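Local coordinates for protein peptidyl-tRNA hydrolase (Sulfolobus solfataricus, PDB 1XTY) that hydrolyses the ester of peptidyl-tRNAs, probably those that drop off the ribosome during synthesis, releasing the N-acyl amino acid and free tRNA, at residues K3-V8 against S112-L117; A20-H25 against T96-G101; I35-N38 against W42-W45. All coordinates share one frame; numbering follows the deposited sequence.

Interaction 1. Residues K3-V8 against S112-L117; sequences KMVIVV and SITGDL
Val5 meets Thr114 tip to tip: its CG1 methyl comes closest, 3.6 Å from Thr114 OG1, while CG2 of the same valine stands 4.0 Å from that oxygen. The threonine oxygen therefore sits against the forked end of the valine, reaching both branches at once. Two residues further along the strand, Val7 offers a single branch to two partners. Its CG2 lies 4.0 Å from Thr114 CG2, the two side chains sliding past one another in opposite directions, and 4.2 Å from Leu117 CD1, where the leucine crosses the valine at about a right angle. A chi1 of -175° turns Val7 CG1 anti to the backbone N and leaves CG2 to meet both.

The strand alternates. Val5 and Val7 look toward the end of helix 107-114 and the turn that follows, whereas Met4, Ile6 and Val8 pack on helix 16-35 across the sheet, as befits a central strand covered on both faces. Beta-branched valines suit this place, being compatible with an extended backbone and short enough to let the covering segment come close. A type I turn from Thr114 to Leu117, with only a weak 3.3 Å bond from Leu117 N to Thr114 O, brings the leucine back over the sheet. Arg70 of helix 64-76 packs on both Thr114 and Leu117, and Val59 of the neighbouring strand lies beside Val7 and Leu117. Carbon meets carbon at Val7, whereas at Val5 two methyls pack against the Thr114 hydroxyl oxygen without a hydrogen bond to it, which implies a fit set by shape and burial.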
loop_
_atom_site.group_PDB
_atom_site.type_symbol
_atom_site.label_atom_id
_atom_site.label_comp_id
_atom_site.label_asym_id
_atom_site.label_seq_id
_atom_site.Cartn_x
_atom_site.Cartn_y
_atom_site.Cartn_z
ATOM N N LYS A 3 1.471 -12.727 7.779
ATOM C CA LYS A 3 1.328 -11.280 7.825
ATOM C C LYS A 3 2.464 -10.518 7.161
ATOM O O LYS A 3 3.561 -11.041 6.977
ATOM C CB LYS A 3 1.207 -10.799 9.272
ATOM C CG LYS A 3 -0.079 -11.227 9.954
ATOM C CD LYS A 3 -0.158 -10.691 11.364
ATOM C CE LYS A 3 -1.427 -11.166 12.053
ATOM N NZ LYS A 3 -1.475 -10.703 13.467
ATOM N N MET A 4 2.176 -9.274 6.796
ATOM C CA MET A 4 3.173 -8.405 6.194
ATOM C C MET A 4 3.422 -7.307 7.212
ATOM O O MET A 4 2.482 -6.772 7.800
ATOM C CB MET A 4 2.657 -7.775 4.893
ATOM C CG MET A 4 3.628 -6.753 4.305
ATOM S SD MET A 4 3.012 -5.894 2.832
ATOM C CE MET A 4 3.287 -7.137 1.597
ATOM N N VAL A 5 4.686 -6.982 7.437
ATOM C CA VAL A 5 5.031 -5.935 8.377
ATOM C C VAL A 5 5.784 -4.836 7.646
ATOM O O VAL A 5 6.668 -5.115 6.835
ATOM C CB VAL A 5 5.927 -6.470 9.517
ATOM C CG1 VAL A 5 6.257 -5.346 10.490
ATOM C CG2 VAL A 5 5.221 -7.607 10.239
ATOM N N ILE A 6 5.413 -3.591 7.917
ATOM C CA ILE A 6 6.088 -2.454 7.309
ATOM C C ILE A 6 6.635 -1.589 8.439
ATOM O O ILE A 6 5.894 -1.154 9.322
ATOM C CB ILE A 6 5.141 -1.605 6.427
ATOM C CG1 ILE A 6 4.612 -2.440 5.259
ATOM C CG2 ILE A 6 5.892 -0.395 5.876
ATOM C CD1 ILE A 6 3.403 -3.276 5.590
ATOM N N VAL A 7 7.944 -1.368 8.413
ATOM C CA VAL A 7 8.622 -0.567 9.424
ATOM C C VAL A 7 8.856 0.843 8.895
ATOM O O VAL A 7 9.579 1.034 7.918
ATOM C CB VAL A 7 9.982 -1.198 9.794
ATOM C CG1 VAL A 7 10.623 -0.424 10.945
ATOM C CG2 VAL A 7 9.788 -2.663 10.170
ATOM N N VAL A 8 8.248 1.829 9.547
ATOM C CA VAL A 8 8.373 3.222 9.133
ATOM C C VAL A 8 9.325 4.019 10.027
ATOM O O VAL A 8 9.331 3.841 11.246
ATOM C CB VAL A 8 6.995 3.911 9.153
ATOM C CG1 VAL A 8 7.118 5.349 8.687
ATOM C CG2 VAL A 8 6.022 3.138 8.279
ATOM N N SER A 112 10.300 -12.666 14.829
ATOM C CA SER A 112 11.674 -12.898 15.249
ATOM C C SER A 112 12.540 -11.765 14.698
ATOM O O SER A 112 13.768 -11.788 14.825
ATOM C CB SER A 112 12.181 -14.255 14.742
ATOM O OG SER A 112 12.292 -14.287 13.330
ATOM N N ILE A 113 11.879 -10.775 14.096
ATOM C CA ILE A 113 12.544 -9.608 13.515
ATOM C C ILE A 113 11.978 -8.289 14.031
ATOM O O ILE A 113 12.726 -7.379 14.376
ATOM C CB ILE A 113 12.383 -9.551 11.982
ATOM C CG1 ILE A 113 12.871 -10.843 11.339
ATOM C CG2 ILE A 113 13.153 -8.359 11.430
ATOM C CD1 ILE A 113 12.690 -10.866 9.832
ATOM N N THR A 114 10.652 -8.188 14.071
ATOM C CA THR A 114 9.995 -6.955 14.496
ATOM C C THR A 114 9.045 -7.078 15.686
ATOM O O THR A 114 8.213 -6.200 15.907
ATOM C CB THR A 114 9.193 -6.348 13.330
ATOM O OG1 THR A 114 8.113 -7.229 12.987
ATOM C CG2 THR A 114 10.088 -6.157 12.108
ATOM N N GLY A 115 9.167 -8.152 16.456
ATOM C CA GLY A 115 8.283 -8.332 17.595
ATOM C C GLY A 115 8.453 -7.336 18.733
ATOM O O GLY A 115 7.644 -7.315 19.662
ATOM N N ASP A 116 9.482 -6.497 18.659
ATOM C CA ASP A 116 9.759 -5.521 19.714
ATOM C C ASP A 116 9.459 -4.075 19.334
ATOM O O ASP A 116 9.855 -3.152 20.048
ATOM C CB ASP A 116 11.233 -5.624 20.123
ATOM C CG ASP A 116 12.183 -5.337 18.965
ATOM O OD1 ASP A 116 11.964 -5.898 17.870
ATOM O OD2 ASP A 116 13.147 -4.556 19.143
ATOM N N LEU A 117 8.752 -3.863 18.232
ATOM C CA LEU A 117 8.473 -2.500 17.800
ATOM C C LEU A 117 7.082 -1.988 18.143
ATOM O O LEU A 117 6.132 -2.759 18.256
ATOM C CB LEU A 117 8.710 -2.389 16.295
ATOM C CG LEU A 117 10.062 -2.957 15.853
ATOM C CD1 LEU A 117 10.153 -2.951 14.337
ATOM C CD2 LEU A 117 11.187 -2.147 16.474
#

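Interaction 2. Residues A20-H25 against T96-G101; sequences AAQVAH and TITCLG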
loop_
_atom_site.group_PDB
_atom_site.type_symbol
_atom_site.label_atom_id
_atom_site.label_comp_id
_atom_site.label_asym_id
_atom_site.label_seq_id
_atom_site.Cartn_x
_atom_site.Cartn_y
_atom_site.Cartn_z
ATOM N N ALA A 20 1.278 7.196 4.111
ATOM C CA ALA A 20 0.422 6.235 3.422
ATOM C C ALA A 20 1.008 5.846 2.067
ATOM O O ALA A 20 0.987 4.676 1.687
ATOM C CB ALA A 20 -0.977 6.813 3.244
ATOM N N ALA A 21 1.531 6.825 1.335
ATOM C CA ALA A 21 2.115 6.543 0.032
ATOM C C ALA A 21 3.350 5.649 0.159
ATOM O O ALA A 21 3.515 4.699 -0.612
ATOM C CB ALA A 21 2.482 7.850 -0.675
ATOM N N GLN A 22 4.210 5.945 1.131
ATOM C CA GLN A 22 5.425 5.160 1.340
ATOM C C GLN A 22 5.121 3.713 1.736
ATOM O O GLN A 22 5.756 2.783 1.238
ATOM C CB GLN A 22 6.314 5.813 2.412
ATOM C CG GLN A 22 6.693 7.263 2.115
ATOM C CD GLN A 22 7.522 7.418 0.850
ATOM O OE1 GLN A 22 7.246 8.285 0.022
ATOM N NE2 GLN A 22 8.550 6.588 0.701
ATOM N N VAL A 23 4.160 3.527 2.641
ATOM C CA VAL A 23 3.783 2.191 3.089
ATOM C C VAL A 23 3.164 1.408 1.927
ATOM O O VAL A 23 3.421 0.214 1.764
ATOM C CB VAL A 23 2.786 2.269 4.278
ATOM C CG1 VAL A 23 2.212 0.893 4.590
ATOM C CG2 VAL A 23 3.508 2.810 5.509
ATOM N N ALA A 24 2.357 2.084 1.117
ATOM C CA ALA A 24 1.734 1.438 -0.037
ATOM C C ALA A 24 2.824 1.043 -1.035
ATOM O O ALA A 24 2.713 0.024 -1.718
ATOM C CB ALA A 24 0.729 2.390 -0.694
ATOM N N HIS A 25 3.868 1.864 -1.119
ATOM C CA HIS A 25 4.995 1.609 -2.017
ATOM C C HIS A 25 5.706 0.338 -1.541
ATOM O O HIS A 25 6.047 -0.539 -2.337
ATOM C CB HIS A 25 5.963 2.803 -1.977
ATOM C CG HIS A 25 6.957 2.831 -3.100
ATOM N ND1 HIS A 25 7.259 1.723 -3.864
ATOM C CD2 HIS A 25 7.749 3.829 -3.560
ATOM C CE1 HIS A 25 8.191 2.038 -4.746
ATOM N NE2 HIS A 25 8.506 3.311 -4.583
ATOM N N THR A 96 16.263 9.213 0.207
ATOM C CA THR A 96 16.086 9.037 1.646
ATOM C C THR A 96 15.254 7.784 1.927
ATOM O O THR A 96 14.128 7.659 1.444
ATOM C CB THR A 96 15.355 10.251 2.268
ATOM O OG1 THR A 96 16.092 11.451 1.994
ATOM C CG2 THR A 96 15.213 10.079 3.769
ATOM N N ILE A 97 15.808 6.858 2.703
ATOM C CA ILE A 97 15.090 5.634 3.046
ATOM C C ILE A 97 13.967 6.001 4.023
ATOM O O ILE A 97 14.215 6.592 5.072
ATOM C CB ILE A 97 16.043 4.596 3.681
ATOM C CG1 ILE A 97 17.049 4.118 2.627
ATOM C CG2 ILE A 97 15.251 3.419 4.251
ATOM C CD1 ILE A 97 18.050 3.089 3.134
ATOM N N THR A 98 12.735 5.650 3.669
ATOM C CA THR A 98 11.577 5.981 4.497
ATOM C C THR A 98 10.976 4.810 5.263
ATOM O O THR A 98 10.419 4.993 6.351
ATOM C CB THR A 98 10.450 6.602 3.643
ATOM O OG1 THR A 98 10.040 5.661 2.646
ATOM C CG2 THR A 98 10.924 7.883 2.964
ATOM N N CYS A 99 11.062 3.608 4.700
ATOM C CA CYS A 99 10.499 2.449 5.376
ATOM C C CYS A 99 10.996 1.130 4.807
ATOM O O CYS A 99 11.637 1.085 3.749
ATOM C CB CYS A 99 8.966 2.491 5.320
ATOM S SG CYS A 99 8.257 2.412 3.658
ATOM N N LEU A 100 10.684 0.062 5.533
ATOM C CA LEU A 100 11.084 -1.293 5.181
ATOM C C LEU A 100 9.882 -2.235 5.228
ATOM O O LEU A 100 9.166 -2.291 6.229
ATOM C CB LEU A 100 12.140 -1.792 6.178
ATOM C CG LEU A 100 12.537 -3.270 6.121
ATOM C CD1 LEU A 100 13.409 -3.525 4.890
ATOM C CD2 LEU A 100 13.304 -3.647 7.386
ATOM N N GLY A 101 9.657 -2.966 4.145
ATOM C CA GLY A 101 8.564 -3.918 4.139
ATOM C C GLY A 101 9.150 -5.305 4.302
ATOM O O GLY A 101 10.243 -5.573 3.803
#
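Helix 16-35 lies on one face of the mixed sheet, and here it rests on the start of strand 97-106, with Gln22 reaching Thr98. Gln22 NE2 donates to Thr98 OG1 over 2.6 Å, a short bond that is bent, with an N-H...O angle of 135°, and the oxygen lies 27° out of the amide plane. A bend midway along its chain carries the amide across the threonine at about a right angle. Glutamine suits the place: it is long enough to reach the strand and carries an N-H donor for the hydroxyl. That hydroxyl has a further, weak hydrogen bond to Ile84 O.

Thr98 and Cys99 both point toward the helix, although successive strand residues normally alternate. Thr98 has a nearly helical psi, and both residues make backbone bonds to Ile84 on the antiparallel strand 81-85: this is a classic beta bulge. It lets the small thiol of Cys99 fit under the helix, its SG 3.5 Å from Gln22 O. The axes of segments 20-25 and 97-101 approach to 8.4 Å at 42°. A sulfate ion, probably from the crystallisation liquor, lies about 3 Å from the Gln22 side chain and may mark a pocket.

Interaction 3. Residues I35-N38 against W42-W45; sequences INSN and WKEW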
loop_
_atom_site.group_PDB
_atom_site.type_symbol
_atom_site.label_atom_id
_atom_site.label_comp_id
_atom_site.label_asym_id
_atom_site.label_seq_id
_atom_site.Cartn_x
_atom_site.Cartn_y
_atom_site.Cartn_z
ATOM N N ILE A 35 5.798 -12.156 -6.922
ATOM C CA ILE A 35 5.153 -12.688 -8.113
ATOM C C ILE A 35 6.166 -12.908 -9.238
ATOM O O ILE A 35 6.074 -13.888 -9.984
ATOM C CB ILE A 35 4.038 -11.736 -8.601
ATOM C CG1 ILE A 35 2.891 -11.736 -7.592
ATOM C CG2 ILE A 35 3.535 -12.163 -9.977
ATOM C CD1 ILE A 35 1.822 -10.693 -7.874
ATOM N N ASN A 36 7.128 -11.999 -9.352
ATOM C CA ASN A 36 8.157 -12.092 -10.383
ATOM C C ASN A 36 9.306 -13.029 -10.007
ATOM O O ASN A 36 10.210 -13.253 -10.810
ATOM C CB ASN A 36 8.730 -10.709 -10.698
ATOM C CG ASN A 36 7.743 -9.819 -11.427
ATOM O OD1 ASN A 36 6.794 -10.301 -12.043
ATOM N ND2 ASN A 36 7.973 -8.512 -11.375
ATOM N N SER A 37 9.278 -13.567 -8.794
ATOM C CA SER A 37 10.336 -14.476 -8.358
ATOM C C SER A 37 10.006 -15.911 -8.753
ATOM O O SER A 37 8.971 -16.184 -9.362
ATOM C CB SER A 37 10.498 -14.425 -6.841
ATOM O OG SER A 37 9.466 -15.166 -6.205
ATOM N N ASN A 38 10.900 -16.825 -8.396
ATOM C CA ASN A 38 10.708 -18.243 -8.664
ATOM C C ASN A 38 10.785 -18.953 -7.320
ATOM O O ASN A 38 11.033 -20.159 -7.247
ATOM C CB ASN A 38 11.799 -18.764 -9.602
ATOM C CG ASN A 38 13.184 -18.324 -9.178
ATOM O OD1 ASN A 38 13.576 -18.492 -8.019
ATOM N ND2 ASN A 38 13.938 -17.760 -10.116
ATOM N N TRP A 42 7.806 -18.309 -1.001
ATOM C CA TRP A 42 7.285 -16.942 -0.962
ATOM C C TRP A 42 5.913 -16.842 -1.632
ATOM O O TRP A 42 5.015 -16.167 -1.127
ATOM C CB TRP A 42 8.240 -15.979 -1.667
ATOM C CG TRP A 42 9.553 -15.766 -0.979
ATOM C CD1 TRP A 42 9.997 -16.371 0.163
ATOM C CD2 TRP A 42 10.593 -14.876 -1.392
ATOM N NE1 TRP A 42 11.250 -15.909 0.487
ATOM C CE2 TRP A 42 11.640 -14.990 -0.451
ATOM C CE3 TRP A 42 10.743 -13.988 -2.468
ATOM C CZ2 TRP A 42 12.823 -14.250 -0.553
ATOM C CZ3 TRP A 42 11.920 -13.251 -2.570
ATOM C CH2 TRP A 42 12.943 -13.388 -1.617
ATOM N N LYS A 43 5.761 -17.508 -2.773
ATOM C CA LYS A 43 4.499 -17.475 -3.505
ATOM C C LYS A 43 3.376 -18.136 -2.718
ATOM O O LYS A 43 2.224 -17.696 -2.773
ATOM C CB LYS A 43 4.665 -18.140 -4.876
ATOM C CG LYS A 43 5.500 -17.310 -5.839
ATOM C CD LYS A 43 5.639 -17.979 -7.195
ATOM C CE LYS A 43 6.460 -17.113 -8.135
ATOM N NZ LYS A 43 6.739 -17.798 -9.430
ATOM N N GLU A 44 3.708 -19.189 -1.978
ATOM C CA GLU A 44 2.712 -19.871 -1.165
ATOM C C GLU A 44 2.256 -18.922 -0.060
ATOM O O GLU A 44 1.057 -18.781 0.190
ATOM C CB GLU A 44 3.302 -21.146 -0.552
ATOM C CG GLU A 44 3.748 -22.172 -1.582
ATOM C CD GLU A 44 4.391 -23.398 -0.960
ATOM O OE1 GLU A 44 5.344 -23.237 -0.167
ATOM O OE2 GLU A 44 3.947 -24.524 -1.269
ATOM N N TRP A 45 3.210 -18.264 0.596
ATOM C CA TRP A 45 2.866 -17.324 1.658
ATOM C C TRP A 45 2.027 -16.170 1.112
ATOM O O TRP A 45 1.103 -15.705 1.776
ATOM C CB TRP A 45 4.119 -16.742 2.319
ATOM C CG TRP A 45 4.925 -17.722 3.121
ATOM C CD1 TRP A 45 4.478 -18.871 3.715
ATOM C CD2 TRP A 45 6.309 -17.605 3.464
ATOM N NE1 TRP A 45 5.504 -19.476 4.408
ATOM C CE2 TRP A 45 6.637 -18.720 4.270
ATOM C CE3 TRP A 45 7.305 -16.664 3.171
ATOM C CZ2 TRP A 45 7.922 -18.918 4.786
ATOM C CZ3 TRP A 45 8.585 -16.861 3.684
ATOM C CH2 TRP A 45 8.879 -17.985 4.484
#
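Lys43 stretches its side chain from helix 40-51 to the preceding loop, and its ammonium group donates to the backbone oxygen of Ser37, NZ to O 2.8 Å. The chain is extended beyond CG, its outer torsions all near 180°, which lets the lysine cover the distance from helix to loop. NZ approaches Ser37 O with a C=O...N angle of 145° and is tilted 26° from the carbonyl plane. The same oxygen is 2.9 Å from Lys43 CE, so it lies alongside the end of the lysine and not beyond it, and the bond is poorly directed at the nitrogen. CE also passes 3.7 Å from the last carbonyl of helix 16-35, that of Ile35 O. A positive charge there would be expected to suit the negative end of that helix dipole.

Ser37 faces the helix from the loop. Its OG lies 4.1 Å from Lys43 CE and, approaching the indole obliquely, 4.1 Å from Trp42 CE3. These are packing contacts; the hydroxyl's hydrogen bonds go to Ile34 O and to Asn39 N, the latter closing an ST turn. A small polar residue suits this spot, since its hydroxyl can link the end of one helix to the approach of the next while leaving room for the indole and the lysine. Trp42 is held by its own NE1, which bonds to Asn78 O, and Pro80 packs on the same side chain. Ile35 turns away from Lys43 and packs on Ile35 of the second subunit. The arrangement is that of a short loop between two consecutive helices at the surface, in which a lysine one turn into the second helix reaches back to a carbonyl of the connection.

How the interactions relate
Interactions 1 and 2 share the central sheet, their centres 14 Å apart. Strands 2-9 and 97-106 are antiparallel neighbours joined by a probable hydrogen bond, Val7 N to Leu100 O at 2.7 Å, and Val8 CG2 meets Val23 CG2 at 3.8 Å. Interaction 1 covers one face of this sheet and interaction 2 the other. The sulfate, probably from the crystallisation liquor, may mark a pocket beside interaction 2. Interaction 3 sits at the surface beyond the far end of helix 16-35, its centre 20 Å from that of interaction 1 and 21 Å from that of interaction 2, touching neither. Along the chain the three are nested, with interaction 3 innermost and interaction 1 outermost.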